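Local coordinates for GEO10716p1 (Drosophila melanogaster, PDB 7BTG), which probably acts as a phosphatase of the low molecular weight protein tyrosine phosphatase family, removing phosphate from phosphorylated arginine, at residues A[10-15]-A[123-128]. The protein carries 1 engineered substitution. Numbering follows the deposited sequence.
Sequences NTCRSP and IEDPYF. With PO4 (phosphate ion), chain B.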
# COMPACT_ATOMS: atom_id res chain seq x y z
N ASN A 10 -7.35 4.94 2.58
CA ASN A 10 -7.03 3.77 3.39
C ASN A 10 -8.23 2.84 3.51
O ASN A 10 -8.55 2.30 4.57
CB ASN A 10 -6.52 4.16 4.78
CG ASN A 10 -5.94 2.97 5.53
OD1 ASN A 10 -5.96 2.92 6.76
ND2 ASN A 10 -5.46 1.98 4.78
N THR A 11 -8.89 2.63 2.38
CA THR A 11 -10.10 1.83 2.33
C THR A 11 -10.18 0.95 1.09
O THR A 11 -10.96 -0.00 1.09
CB THR A 11 -11.34 2.74 2.39
OG1 THR A 11 -12.55 1.98 2.32
CG2 THR A 11 -11.33 3.77 1.26
N CYS A 12 -9.38 1.21 0.04
CA CYS A 12 -9.38 0.36 -1.14
C CYS A 12 -7.98 -0.16 -1.44
O CYS A 12 -7.66 -1.30 -1.10
CB CYS A 12 -9.92 1.12 -2.36
SG CYS A 12 -11.65 1.64 -2.26
N ARG A 13 -7.12 0.69 -2.01
CA ARG A 13 -5.83 0.24 -2.52
C ARG A 13 -4.89 -0.20 -1.39
O ARG A 13 -4.28 -1.26 -1.48
CB ARG A 13 -5.18 1.35 -3.36
CG ARG A 13 -5.93 1.64 -4.64
CD ARG A 13 -5.47 2.95 -5.24
NE ARG A 13 -5.85 4.05 -4.37
CZ ARG A 13 -5.52 5.33 -4.58
NH1 ARG A 13 -4.81 5.67 -5.65
NH2 ARG A 13 -5.92 6.26 -3.70
N SER A 14 -4.75 0.62 -0.35
CA SER A 14 -3.76 0.29 0.66
C SER A 14 -4.13 -0.96 1.48
O SER A 14 -3.24 -1.77 1.77
CB SER A 14 -3.47 1.48 1.59
OG SER A 14 -4.61 2.23 1.99
N PRO A 15 -5.40 -1.17 1.87
CA PRO A 15 -5.69 -2.42 2.58
C PRO A 15 -5.51 -3.65 1.71
O PRO A 15 -5.11 -4.70 2.21
CB PRO A 15 -7.16 -2.26 3.02
CG PRO A 15 -7.44 -0.79 2.93
CD PRO A 15 -6.58 -0.29 1.81
N ILE A 123 -1.39 3.57 -9.68
CA ILE A 123 -2.47 2.72 -9.20
C ILE A 123 -3.63 3.62 -8.81
O ILE A 123 -3.60 4.28 -7.78
CB ILE A 123 -1.98 1.86 -8.03
CG1 ILE A 123 -0.68 1.19 -8.47
CG2 ILE A 123 -3.02 0.84 -7.67
CD1 ILE A 123 -0.23 0.04 -7.65
N GLU A 124 -4.67 3.63 -9.65
CA GLU A 124 -5.78 4.57 -9.52
C GLU A 124 -6.75 4.16 -8.42
O GLU A 124 -7.02 2.97 -8.21
CB GLU A 124 -6.56 4.67 -10.83
CG GLU A 124 -5.71 4.88 -12.08
CD GLU A 124 -5.26 6.32 -12.26
OE1 GLU A 124 -4.87 6.96 -11.25
OE2 GLU A 124 -5.31 6.82 -13.41
N ASP A 125 -7.30 5.17 -7.73
CA ASP A 125 -8.33 5.00 -6.71
C ASP A 125 -9.58 4.36 -7.30
O ASP A 125 -10.22 4.97 -8.16
CB ASP A 125 -8.70 6.36 -6.11
CG ASP A 125 -9.60 6.23 -4.90
OD1 ASP A 125 -10.10 5.11 -4.62
OD2 ASP A 125 -9.80 7.25 -4.22
N PRO A 126 -9.96 3.15 -6.88
CA PRO A 126 -11.18 2.52 -7.40
C PRO A 126 -12.45 2.88 -6.65
O PRO A 126 -13.52 2.44 -7.08
CB PRO A 126 -10.88 1.02 -7.21
CG PRO A 126 -10.08 0.98 -5.95
CD PRO A 126 -9.22 2.25 -5.98
N TYR A 127 -12.35 3.66 -5.57
CA TYR A 127 -13.49 3.94 -4.69
C TYR A 127 -14.75 4.34 -5.46
O TYR A 127 -15.84 3.85 -5.16
CB TYR A 127 -13.12 5.05 -3.70
CG TYR A 127 -14.10 5.25 -2.55
CD1 TYR A 127 -15.18 6.12 -2.66
CD2 TYR A 127 -13.92 4.58 -1.35
CE1 TYR A 127 -16.08 6.30 -1.60
CE2 TYR A 127 -14.81 4.75 -0.29
CZ TYR A 127 -15.88 5.61 -0.42
OH TYR A 127 -16.74 5.76 0.64
N PHE A 128 -14.61 5.20 -6.46
CA PHE A 128 -15.75 5.80 -7.14
C PHE A 128 -15.97 5.22 -8.53
O PHE A 128 -16.79 5.74 -9.30
CB PHE A 128 -15.55 7.31 -7.26
CG PHE A 128 -14.25 7.67 -7.92
CD1 PHE A 128 -13.12 7.93 -7.15
CD2 PHE A 128 -14.14 7.71 -9.29
CE1 PHE A 128 -11.92 8.23 -7.76
CE2 PHE A 128 -12.94 8.01 -9.91
CZ PHE A 128 -11.83 8.27 -9.13
P PO4 B . -8.24 4.30 -1.45
O1 PO4 B . -8.13 3.75 -0.04
O2 PO4 B . -9.69 4.41 -1.84
O3 PO4 B . -7.60 3.41 -2.48
O4 PO4 B . -7.52 5.65 -1.54
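A bend at chi3 (-66°) in Arg-13 and a carboxylate swung anti to the backbone N in Asp-125 (chi1 -171°) bring the guanidinium and the acid to neighbouring sides of one bound phosphate. Arginine suits its place because its flat cation carries N-H groups in several directions: Arg-13 NE gives a nearly straight bond to phosphate O3 at 2.7 Å, and its NH2 reaches O4 of the same ion at 2.8 Å. The third nitrogen, Arg-13 NH1, meets Ile-123 O at 2.8 Å, with donor and acceptor lying in both the guanidinium and carbonyl planes; it also forms a salt bridge with Asp-86. Asp-125 CA sits over one face of the group, 3.4 Å above its plane, so packing and bonds together fix its rotation. A methionine in place of Arg-13 would probably leave phosphate O4 without its NH2 donor, and both Ile-123 O and Asp-86 without their mate.

Segment 10-15 belongs to the P-loop of the low molecular weight phosphatases, whose backbone N-H groups, including those of Thr-11, Cys-12 and Arg-13, grip the anion at the start of helix 13-27. Ser-7 stands where the family has its nucleophilic cysteine, consistent with its being the engineered substitution. In relatives, the aspartate of the opposing Asp-Pro loop is the general acid; consistent with this, Asp-125 OD1 lies 2.9 Å from phosphate O2. Asp-125 OD1 accepts a hydrogen bond from Tyr-127 N at 2.8 Å, the donor lying above the carboxylate plane, which makes an Asx turn that holds the acid in place.

Compact, apolar proline lets Pro-126 CG pack against Cys-12 CB at 3.6 Å. The sulfur, Cys-12 SG, meets the edge of the Tyr-127 ring, 3.8 Å from its CD2. Thr-11 CG2 touches the same CD2. Tyrosine offers both this apolar flank and a hydroxyl bonded to Asn-44.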